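Local coordinates for bifunctional protein PutA (Bdellovibrio bacteriovorus, PDB 5UR2), which probably oxidises proline to glutamate in two coupled steps, a flavin-dependent proline dehydrogenase reaction followed by an NAD-dependent oxidation of glutamate semialdehyde, at residues K132-K137 and P180-D185; E533-A538 and N692-Y697; S781-V786 and R931-A936. All coordinates share one frame; numbering follows the deposited sequence.

Contact 1 (K132-K137 and P180-D185); sequences KARKNK and PQIDRD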
loop_
_atom_site.group_PDB
_atom_site.type_symbol
_atom_site.label_atom_id
_atom_site.label_comp_id
_atom_site.label_asym_id
_atom_site.label_seq_id
_atom_site.Cartn_x
_atom_site.Cartn_y
_atom_site.Cartn_z
ATOM N N LYS B 132 11.636 -8.018 -66.149
ATOM C CA LYS B 132 11.458 -9.466 -66.067
ATOM C C LYS B 132 10.035 -9.815 -65.652
ATOM O O LYS B 132 9.429 -10.746 -66.195
ATOM C CB LYS B 132 12.473 -10.065 -65.092
ATOM C CG LYS B 132 12.263 -11.539 -64.794
ATOM C CD LYS B 132 13.562 -12.193 -64.346
ATOM C CE LYS B 132 13.408 -12.888 -63.005
ATOM N NZ LYS B 132 14.582 -13.754 -62.728
ATOM N N ALA B 133 9.479 -9.065 -64.695
ATOM C CA ALA B 133 8.088 -9.283 -64.319
ATOM C C ALA B 133 7.165 -9.059 -65.514
ATOM O O ALA B 133 6.202 -9.811 -65.720
ATOM C CB ALA B 133 7.709 -8.372 -63.153
ATOM N N ARG B 134 7.459 -8.041 -66.327
ATOM C CA ARG B 134 6.650 -7.791 -67.512
ATOM C C ARG B 134 6.677 -8.981 -68.472
ATOM O O ARG B 134 5.627 -9.399 -68.978
ATOM C CB ARG B 134 7.132 -6.515 -68.201
ATOM C CG ARG B 134 6.681 -5.217 -67.516
ATOM C CD ARG B 134 7.152 -3.986 -68.295
ATOM N NE ARG B 134 6.685 -4.025 -69.678
ATOM C CZ ARG B 134 5.479 -3.627 -70.073
ATOM N NH1 ARG B 134 4.613 -3.149 -69.185
ATOM N NH2 ARG B 134 5.141 -3.706 -71.358
ATOM N N LYS B 135 7.853 -9.575 -68.690
ATOM C CA LYS B 135 7.936 -10.745 -69.565
ATOM C C LYS B 135 7.095 -11.904 -69.049
ATOM O O LYS B 135 6.653 -12.738 -69.846
ATOM C CB LYS B 135 9.393 -11.192 -69.734
ATOM N N ASN B 136 6.834 -11.957 -67.743
ATOM C CA ASN B 136 5.981 -12.978 -67.161
ATOM C C ASN B 136 4.548 -12.491 -66.965
ATOM O O ASN B 136 3.843 -13.011 -66.096
ATOM C CB ASN B 136 6.584 -13.491 -65.850
ATOM C CG ASN B 136 7.780 -14.416 -66.089
ATOM O OD1 ASN B 136 8.882 -13.956 -66.382
ATOM N ND2 ASN B 136 7.555 -15.727 -65.995
ATOM N N LYS B 137 4.124 -11.484 -67.742
ATOM C CA LYS B 137 2.737 -11.002 -67.789
ATOM C C LYS B 137 2.275 -10.354 -66.488
ATOM O O LYS B 137 1.106 -10.463 -66.130
ATOM C CB LYS B 137 1.760 -12.119 -68.160
ATOM C CG LYS B 137 2.049 -12.925 -69.400
ATOM C CD LYS B 137 2.216 -12.037 -70.601
ATOM C CE LYS B 137 1.875 -12.832 -71.842
ATOM N NZ LYS B 137 0.415 -13.174 -71.817
ATOM N N PRO B 180 -0.400 -6.774 -73.901
ATOM C CA PRO B 180 -1.807 -6.351 -73.740
ATOM C C PRO B 180 -2.461 -6.819 -72.454
ATOM O O PRO B 180 -3.362 -6.127 -71.955
ATOM C CB PRO B 180 -2.500 -6.940 -74.974
ATOM C CG PRO B 180 -1.414 -7.160 -75.960
ATOM C CD PRO B 180 -0.152 -7.425 -75.198
ATOM N N GLN B 181 -2.075 -7.988 -71.927
ATOM C CA GLN B 181 -2.664 -8.442 -70.671
ATOM C C GLN B 181 -2.417 -7.437 -69.546
ATOM O O GLN B 181 -3.254 -7.299 -68.646
ATOM C CB GLN B 181 -2.124 -9.827 -70.290
ATOM C CG GLN B 181 -2.756 -10.396 -69.014
ATOM C CD GLN B 181 -2.414 -11.855 -68.740
ATOM O OE1 GLN B 181 -1.796 -12.531 -69.567
ATOM N NE2 GLN B 181 -2.766 -12.328 -67.538
ATOM N N ILE B 182 -1.305 -6.704 -69.594
ATOM C CA ILE B 182 -0.976 -5.741 -68.549
ATOM C C ILE B 182 -1.036 -4.294 -69.022
ATOM O O ILE B 182 -1.178 -3.397 -68.180
ATOM C CB ILE B 182 0.411 -6.027 -67.942
ATOM C CG1 ILE B 182 1.491 -5.873 -69.016
ATOM C CG2 ILE B 182 0.434 -7.411 -67.310
ATOM C CD1 ILE B 182 2.919 -6.135 -68.532
ATOM N N ASP B 183 -0.954 -4.035 -70.329
ATOM C CA ASP B 183 -0.853 -2.673 -70.839
ATOM C C ASP B 183 -2.173 -2.153 -71.392
ATOM O O ASP B 183 -2.203 -1.048 -71.941
ATOM C CB ASP B 183 0.221 -2.584 -71.939
ATOM C CG ASP B 183 1.626 -2.911 -71.433
ATOM O OD1 ASP B 183 1.866 -2.821 -70.217
ATOM O OD2 ASP B 183 2.498 -3.250 -72.262
ATOM N N ARG B 184 -3.253 -2.928 -71.284
ATOM C CA ARG B 184 -4.565 -2.539 -71.785
ATOM C C ARG B 184 -5.636 -3.062 -70.837
ATOM O O ARG B 184 -5.497 -4.152 -70.282
ATOM C CB ARG B 184 -4.830 -3.123 -73.187
ATOM C CG ARG B 184 -3.743 -2.875 -74.215
ATOM C CD ARG B 184 -4.196 -3.300 -75.607
ATOM N NE ARG B 184 -5.361 -2.535 -76.041
ATOM C CZ ARG B 184 -5.292 -1.341 -76.624
ATOM N NH1 ARG B 184 -4.111 -0.779 -76.843
ATOM N NH2 ARG B 184 -6.404 -0.707 -76.980
ATOM N N ASP B 185 -6.735 -2.309 -70.704
ATOM C CA ASP B 185 -7.946 -2.817 -70.071
ATOM C C ASP B 185 -9.046 -2.917 -71.135
ATOM O O ASP B 185 -8.757 -3.007 -72.342
ATOM C CB ASP B 185 -8.336 -1.945 -68.863
ATOM C CG ASP B 185 -8.801 -0.541 -69.244
ATOM O OD1 ASP B 185 -8.768 -0.174 -70.439
ATOM O OD2 ASP B 185 -9.201 0.212 -68.320
#

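Contact 2 (E533-A538 and N692-Y697); sequences EQAEQA and NFLPGY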
loop_
_atom_site.group_PDB
_atom_site.type_symbol
_atom_site.label_atom_id
_atom_site.label_comp_id
_atom_site.label_asym_id
_atom_site.label_seq_id
_atom_site.Cartn_x
_atom_site.Cartn_y
_atom_site.Cartn_z
ATOM N N GLU B 533 -2.436 40.939 6.057
ATOM C CA GLU B 533 -3.660 40.855 6.848
ATOM C C GLU B 533 -4.675 39.945 6.169
ATOM O O GLU B 533 -5.401 39.201 6.833
ATOM C CB GLU B 533 -4.249 42.248 7.074
ATOM C CG GLU B 533 -3.354 43.214 7.879
ATOM C CD GLU B 533 -2.324 44.003 7.041
ATOM O OE1 GLU B 533 -2.372 43.975 5.790
ATOM O OE2 GLU B 533 -1.458 44.666 7.655
ATOM N N GLN B 534 -4.752 39.999 4.843
ATOM C CA GLN B 534 -5.659 39.094 4.151
ATOM C C GLN B 534 -5.136 37.665 4.173
ATOM O O GLN B 534 -5.932 36.717 4.196
ATOM C CB GLN B 534 -5.905 39.594 2.729
ATOM C CG GLN B 534 -6.750 40.885 2.731
ATOM C CD GLN B 534 -6.790 41.579 1.396
ATOM O OE1 GLN B 534 -5.799 41.584 0.645
ATOM N NE2 GLN B 534 -7.921 42.224 1.104
ATOM N N ALA B 535 -3.811 37.486 4.153
ATOM C CA ALA B 535 -3.260 36.148 4.323
ATOM C C ALA B 535 -3.637 35.591 5.685
ATOM O O ALA B 535 -3.949 34.401 5.811
ATOM C CB ALA B 535 -1.742 36.170 4.153
ATOM N N GLU B 536 -3.655 36.449 6.713
ATOM C CA GLU B 536 -4.083 36.004 8.040
ATOM C C GLU B 536 -5.561 35.593 8.029
ATOM O O GLU B 536 -5.944 34.590 8.637
ATOM C CB GLU B 536 -3.800 37.118 9.064
ATOM C CG GLU B 536 -4.278 36.867 10.489
ATOM C CD GLU B 536 -3.567 35.686 11.150
ATOM O OE1 GLU B 536 -2.399 35.393 10.807
ATOM O OE2 GLU B 536 -4.189 35.030 12.005
ATOM N N GLN B 537 -6.401 36.351 7.328
ATOM C CA GLN B 537 -7.801 35.979 7.175
ATOM C C GLN B 537 -7.942 34.651 6.448
ATOM O O GLN B 537 -8.844 33.864 6.756
ATOM C CB GLN B 537 -8.564 37.086 6.443
ATOM C CG GLN B 537 -8.678 38.395 7.235
ATOM C CD GLN B 537 -9.109 39.591 6.371
ATOM O OE1 GLN B 537 -9.980 39.474 5.496
ATOM N NE2 GLN B 537 -8.489 40.747 6.618
ATOM N N ALA B 538 -7.105 34.407 5.438
ATOM C CA ALA B 538 -7.154 33.115 4.763
ATOM C C ALA B 538 -6.776 31.984 5.720
ATOM O O ALA B 538 -7.449 30.948 5.777
ATOM C CB ALA B 538 -6.240 33.130 3.528
ATOM N N ASN B 692 -9.205 28.256 0.060
ATOM C CA ASN B 692 -9.139 29.708 -0.025
ATOM C C ASN B 692 -8.143 30.131 -1.094
ATOM O O ASN B 692 -7.090 29.510 -1.262
ATOM C CB ASN B 692 -8.773 30.326 1.326
ATOM C CG ASN B 692 -9.737 29.908 2.423
ATOM O OD1 ASN B 692 -10.763 30.553 2.642
ATOM N ND2 ASN B 692 -9.442 28.781 3.073
ATOM N N PHE B 693 -8.489 31.199 -1.807
ATOM C CA PHE B 693 -7.781 31.660 -2.995
ATOM C C PHE B 693 -7.045 32.952 -2.659
ATOM O O PHE B 693 -7.676 34.003 -2.476
ATOM C CB PHE B 693 -8.767 31.882 -4.129
ATOM C CG PHE B 693 -8.133 32.329 -5.416
ATOM C CD1 PHE B 693 -7.280 31.489 -6.115
ATOM C CD2 PHE B 693 -8.451 33.563 -5.963
ATOM C CE1 PHE B 693 -6.737 31.885 -7.331
ATOM C CE2 PHE B 693 -7.910 33.972 -7.175
ATOM C CZ PHE B 693 -7.053 33.139 -7.860
ATOM N N LEU B 694 -5.715 32.876 -2.596
ATOM C CA LEU B 694 -4.874 33.946 -2.058
ATOM C C LEU B 694 -3.825 34.360 -3.083
ATOM O O LEU B 694 -2.632 34.074 -2.911
ATOM C CB LEU B 694 -4.201 33.495 -0.759
ATOM C CG LEU B 694 -3.442 34.592 0.007
ATOM C CD1 LEU B 694 -4.408 35.566 0.665
ATOM C CD2 LEU B 694 -2.505 33.998 1.032
ATOM N N PRO B 695 -4.225 35.067 -4.139
ATOM C CA PRO B 695 -3.230 35.585 -5.089
ATOM C C PRO B 695 -2.338 36.645 -4.446
ATOM O O PRO B 695 -2.722 37.325 -3.487
ATOM C CB PRO B 695 -4.092 36.178 -6.212
ATOM C CG PRO B 695 -5.382 36.516 -5.549
ATOM C CD PRO B 695 -5.597 35.475 -4.499
ATOM N N GLY B 696 -1.122 36.763 -4.959
ATOM C CA GLY B 696 -0.197 37.742 -4.424
ATOM C C GLY B 696 1.243 37.357 -4.700
ATOM O O GLY B 696 1.525 36.439 -5.470
ATOM N N TYR B 697 2.150 38.095 -4.053
ATOM C CA TYR B 697 3.578 37.911 -4.264
ATOM C C TYR B 697 4.082 36.797 -3.357
ATOM O O TYR B 697 3.752 36.760 -2.168
ATOM C CB TYR B 697 4.347 39.211 -3.998
ATOM C CG TYR B 697 3.947 40.306 -4.951
ATOM C CD1 TYR B 697 4.341 40.265 -6.294
ATOM C CD2 TYR B 697 3.136 41.349 -4.532
ATOM C CE1 TYR B 697 3.948 41.270 -7.195
ATOM C CE2 TYR B 697 2.733 42.352 -5.417
ATOM C CZ TYR B 697 3.145 42.311 -6.749
ATOM O OH TYR B 697 2.744 43.306 -7.624
#

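Contact 3 (S781-V786 and R931-A936); sequences SAASRV and RGITGA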
loop_
_atom_site.group_PDB
_atom_site.type_symbol
_atom_site.label_atom_id
_atom_site.label_comp_id
_atom_site.label_asym_id
_atom_site.label_seq_id
_atom_site.Cartn_x
_atom_site.Cartn_y
_atom_site.Cartn_z
ATOM N N SER B 781 10.710 18.412 -16.313
ATOM C CA SER B 781 11.105 17.161 -16.943
ATOM C C SER B 781 11.827 17.357 -18.277
ATOM O O SER B 781 12.211 16.361 -18.901
ATOM C CB SER B 781 9.864 16.279 -17.157
ATOM O OG SER B 781 8.905 16.952 -17.967
ATOM N N ALA B 782 12.011 18.603 -18.723
ATOM C CA ALA B 782 12.483 18.861 -20.082
ATOM C C ALA B 782 13.900 18.334 -20.285
ATOM O O ALA B 782 14.754 18.424 -19.395
ATOM C CB ALA B 782 12.438 20.362 -20.386
ATOM N N ALA B 783 14.150 17.786 -21.470
ATOM C CA ALA B 783 15.498 17.369 -21.842
ATOM C C ALA B 783 16.324 18.601 -22.211
ATOM O O ALA B 783 16.074 19.244 -23.236
ATOM C CB ALA B 783 15.452 16.365 -22.987
ATOM N N SER B 784 17.321 18.926 -21.383
ATOM C CA SER B 784 18.266 19.992 -21.685
ATOM C C SER B 784 19.648 19.469 -22.029
ATOM O O SER B 784 20.507 20.249 -22.468
ATOM C CB SER B 784 18.361 20.968 -20.497
ATOM O OG SER B 784 18.676 20.272 -19.292
ATOM N N ARG B 785 19.878 18.170 -21.856
ATOM C CA ARG B 785 21.153 17.535 -22.157
ATOM C C ARG B 785 20.880 16.340 -23.051
ATOM O O ARG B 785 19.987 15.536 -22.763
ATOM C CB ARG B 785 21.868 17.095 -20.875
ATOM C CG ARG B 785 22.290 18.244 -19.956
ATOM C CD ARG B 785 23.026 17.705 -18.752
ATOM N NE ARG B 785 22.213 16.758 -17.996
ATOM C CZ ARG B 785 22.696 15.716 -17.332
ATOM N NH1 ARG B 785 24.005 15.465 -17.336
ATOM N NH2 ARG B 785 21.868 14.910 -16.682
ATOM N N VAL B 786 21.617 16.237 -24.152
ATOM C CA VAL B 786 21.534 15.079 -25.028
ATOM C C VAL B 786 22.936 14.510 -25.127
ATOM O O VAL B 786 23.842 15.165 -25.652
ATOM C CB VAL B 786 20.955 15.432 -26.403
ATOM C CG1 VAL B 786 20.721 14.173 -27.230
ATOM C CG2 VAL B 786 19.630 16.186 -26.223
ATOM N N ARG B 931 11.582 6.306 -25.638
ATOM C CA ARG B 931 10.558 7.327 -25.850
ATOM C C ARG B 931 11.027 8.627 -25.205
ATOM O O ARG B 931 12.046 8.659 -24.519
ATOM C CB ARG B 931 9.209 6.882 -25.287
ATOM C CG ARG B 931 9.268 6.347 -23.855
ATOM C CD ARG B 931 7.947 6.627 -23.147
ATOM N NE ARG B 931 7.832 8.044 -22.832
ATOM C CZ ARG B 931 6.733 8.644 -22.383
ATOM N NH1 ARG B 931 5.614 7.953 -22.199
ATOM N NH2 ARG B 931 6.753 9.952 -22.136
ATOM N N GLY B 932 10.269 9.706 -25.426
ATOM C CA GLY B 932 10.575 10.986 -24.799
ATOM C C GLY B 932 10.426 10.967 -23.273
ATOM O O GLY B 932 9.850 10.056 -22.680
ATOM N N ILE B 933 10.971 11.996 -22.616
ATOM C CA ILE B 933 11.105 11.990 -21.162
ATOM C C ILE B 933 10.201 13.012 -20.496
ATOM O O ILE B 933 10.337 13.256 -19.291
ATOM C CB ILE B 933 12.562 12.201 -20.718
ATOM C CG1 ILE B 933 13.057 13.587 -21.132
ATOM C CG2 ILE B 933 13.462 11.114 -21.271
ATOM C CD1 ILE B 933 14.381 13.986 -20.451
ATOM N N THR B 934 9.275 13.606 -21.237
ATOM C CA THR B 934 8.265 14.486 -20.690
ATOM C C THR B 934 6.909 13.794 -20.834
ATOM O O THR B 934 6.840 12.615 -21.189
ATOM C CB THR B 934 8.316 15.861 -21.376
ATOM O OG1 THR B 934 7.938 15.745 -22.754
ATOM C CG2 THR B 934 9.720 16.444 -21.298
ATOM N N GLY B 935 5.832 14.509 -20.509
ATOM C CA GLY B 935 4.489 13.957 -20.647
ATOM C C GLY B 935 4.099 12.882 -19.646
ATOM O O GLY B 935 3.282 12.004 -19.969
ATOM N N ALA B 936 4.662 12.911 -18.442
ATOM C CA ALA B 936 4.256 11.952 -17.419
ATOM C C ALA B 936 2.764 12.087 -17.140
ATOM O O ALA B 936 2.249 13.192 -16.983
ATOM C CB ALA B 936 5.051 12.170 -16.120
HETATM O O HOH W 1 6.584 15.197 -17.233
#

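Contact 1 (K132-K137 and P180-D185)
Q181 meets K137 through its carboxamide oxygen: OE1 accepts a weak hydrogen bond of 3.2 Å from K137 NZ, the two side chains crossing at about a right angle. CG of Q181 stands anti to the backbone N (chi1 -177°) and the chain runs extended beyond it, whereas the lysine chain is bent at chi2 and again at chi4, with CB and CG passing near the same oxygen. The other end of the amide is held more firmly, since NE2 donates to the carbonyls of V394 and Y398.

I182 comes next and turns its two branches to different partners. CG2 rests on the carbonyl of K137, 3.3 Å from its O, while CD1 lies over one face of the R134 guanidinium, 3.5 Å from NH1. K137 itself has positive phi as the C-prime residue of a Schellman motif, its N bonded to R134 O at 2.9 Å, which ends helix 123-135 just before the first strand of the proline dehydrogenase barrel. Helix 180-183 similarly precedes the second barrel strand, 194-197, so the contact joins two connections that lead into neighbouring strands.

D183 then receives R134 end-on. R134 NH1 reaches D183 OD1 at 3.0 Å and R134 NH2 reaches D183 OD2 at 2.8 Å, both bonds nearly straight, and each oxygen uses its syn lone pair. Guanidinium and carboxylate planes lie only 6° apart. OD2 also accepts from V179 N, and R134 NH2 has a further weak bond to D177 O.

Two side-by-side bonds fix the rotation of both groups and hold them nearly coplanar. The two-bond ion pair probably offsets the cost of burying both charges and so would favour the charged forms of R134 and D183, whereas the more exposed K137-Q181 link is the weaker tie.

Contact 2 (E533-A538 and N692-Y697)
The flat carboxamide of N692 approaches the backbone carbonyl of A538 without bonding to it, ND2 lying 4.0 Å from A538 O. Its polar atoms are satisfied elsewhere: ND2 donates to G689 O and V662 O, and OD1 accepts from N502 N. The amide is therefore held by its own sheet and neighbouring loops, and the helix merely packs beside it. Next along the strand, F693 leaves the backbone on the side away from the helix. One face of its ring carries P695, whose CD stands 3.7 Å above the ring plane and is offset toward the rim; V497 and V500 of strand 495-501 and several residues of helix 671-684 also touch this side chain.

Strand 691-693 runs parallel to strand 661-665 with helix 671-684 between them in sequence, a beta-alpha-beta crossover of the Rossmann-like part of the aldehyde dehydrogenase fold.

The link to helix 532-549 is made chiefly by L694. Its CG is anti to the backbone N (chi1 -172°), and both methyls beyond it lie against A535. CD1 sits 3.9 Å from A535 CA and also reaches A538 CB at 4.2 Å, almost one turn further on; it comes within 4.0 Å of Q534 O as well. CD2 packs on A535 CB at 3.9 Å. Beyond the strand the chain continues to Y697, the N-cap of helix 698-707. That helix returns to the same apolar patch: V701 touches both A535 and L694, Y704 packs on A535, and I705 on L694.

Contact 3 (S781-V786 and R931-A936)
CG1 of I933 sits between the backbone N and the carbonyl carbon (chi1 64°), and the nearly extended next bond carries CD1 to the other segment; in T934, OG1 takes the equivalent place (chi1 66°), which puts CG2 anti to the carbonyl carbon and beside S781. Both residues belong to a loop of the aldehyde dehydrogenase fold that follows strand 926-929, and S781 directly follows C780, the predicted catalytic cysteine.

CD1 of I933 packs 3.6 Å from A783 CB, in the segment that continues into strand 783-789, and equally close, 3.6 Å, to S781 O. The latter oxygen accepts a hydrogen bond from T904 OG1. CG2 of T934 lies 3.5 Å from both O and OG of S781, so the methyl meets the backbone and side-chain oxygens together.

Within the loop, R931 grips G932 O side-on, NE reaching it at 2.9 Å and NH2 at 3.1 Å, while NH1 forms a salt bridge with E623 of the second subunit. The two segments are also bridged by solvent: a water lies 3.0 Å from S781 OG and accepts from A936 N at 3.2 Å.

The three contacts are spread over the two enzyme modules of one bifunctional chain. Contact 1 lies in the proline dehydrogenase range, with the side chain of I182 about 14 Å from the modified flavin, whereas contacts 2 and 3 share the aldehyde dehydrogenase range. Contacts 1 and 2 stand on opposite sides of the chain's centre, their own centres 83 Å apart. Contact 3 falls between these extremes, 53 Å from contact 1 and 35 Å from contact 2, centre to centre. It alone adjoins predicted catalytic residues: the S781 side chain is about 5 Å from that of C780 and about 7 Å from that of E746. None of the three touches another.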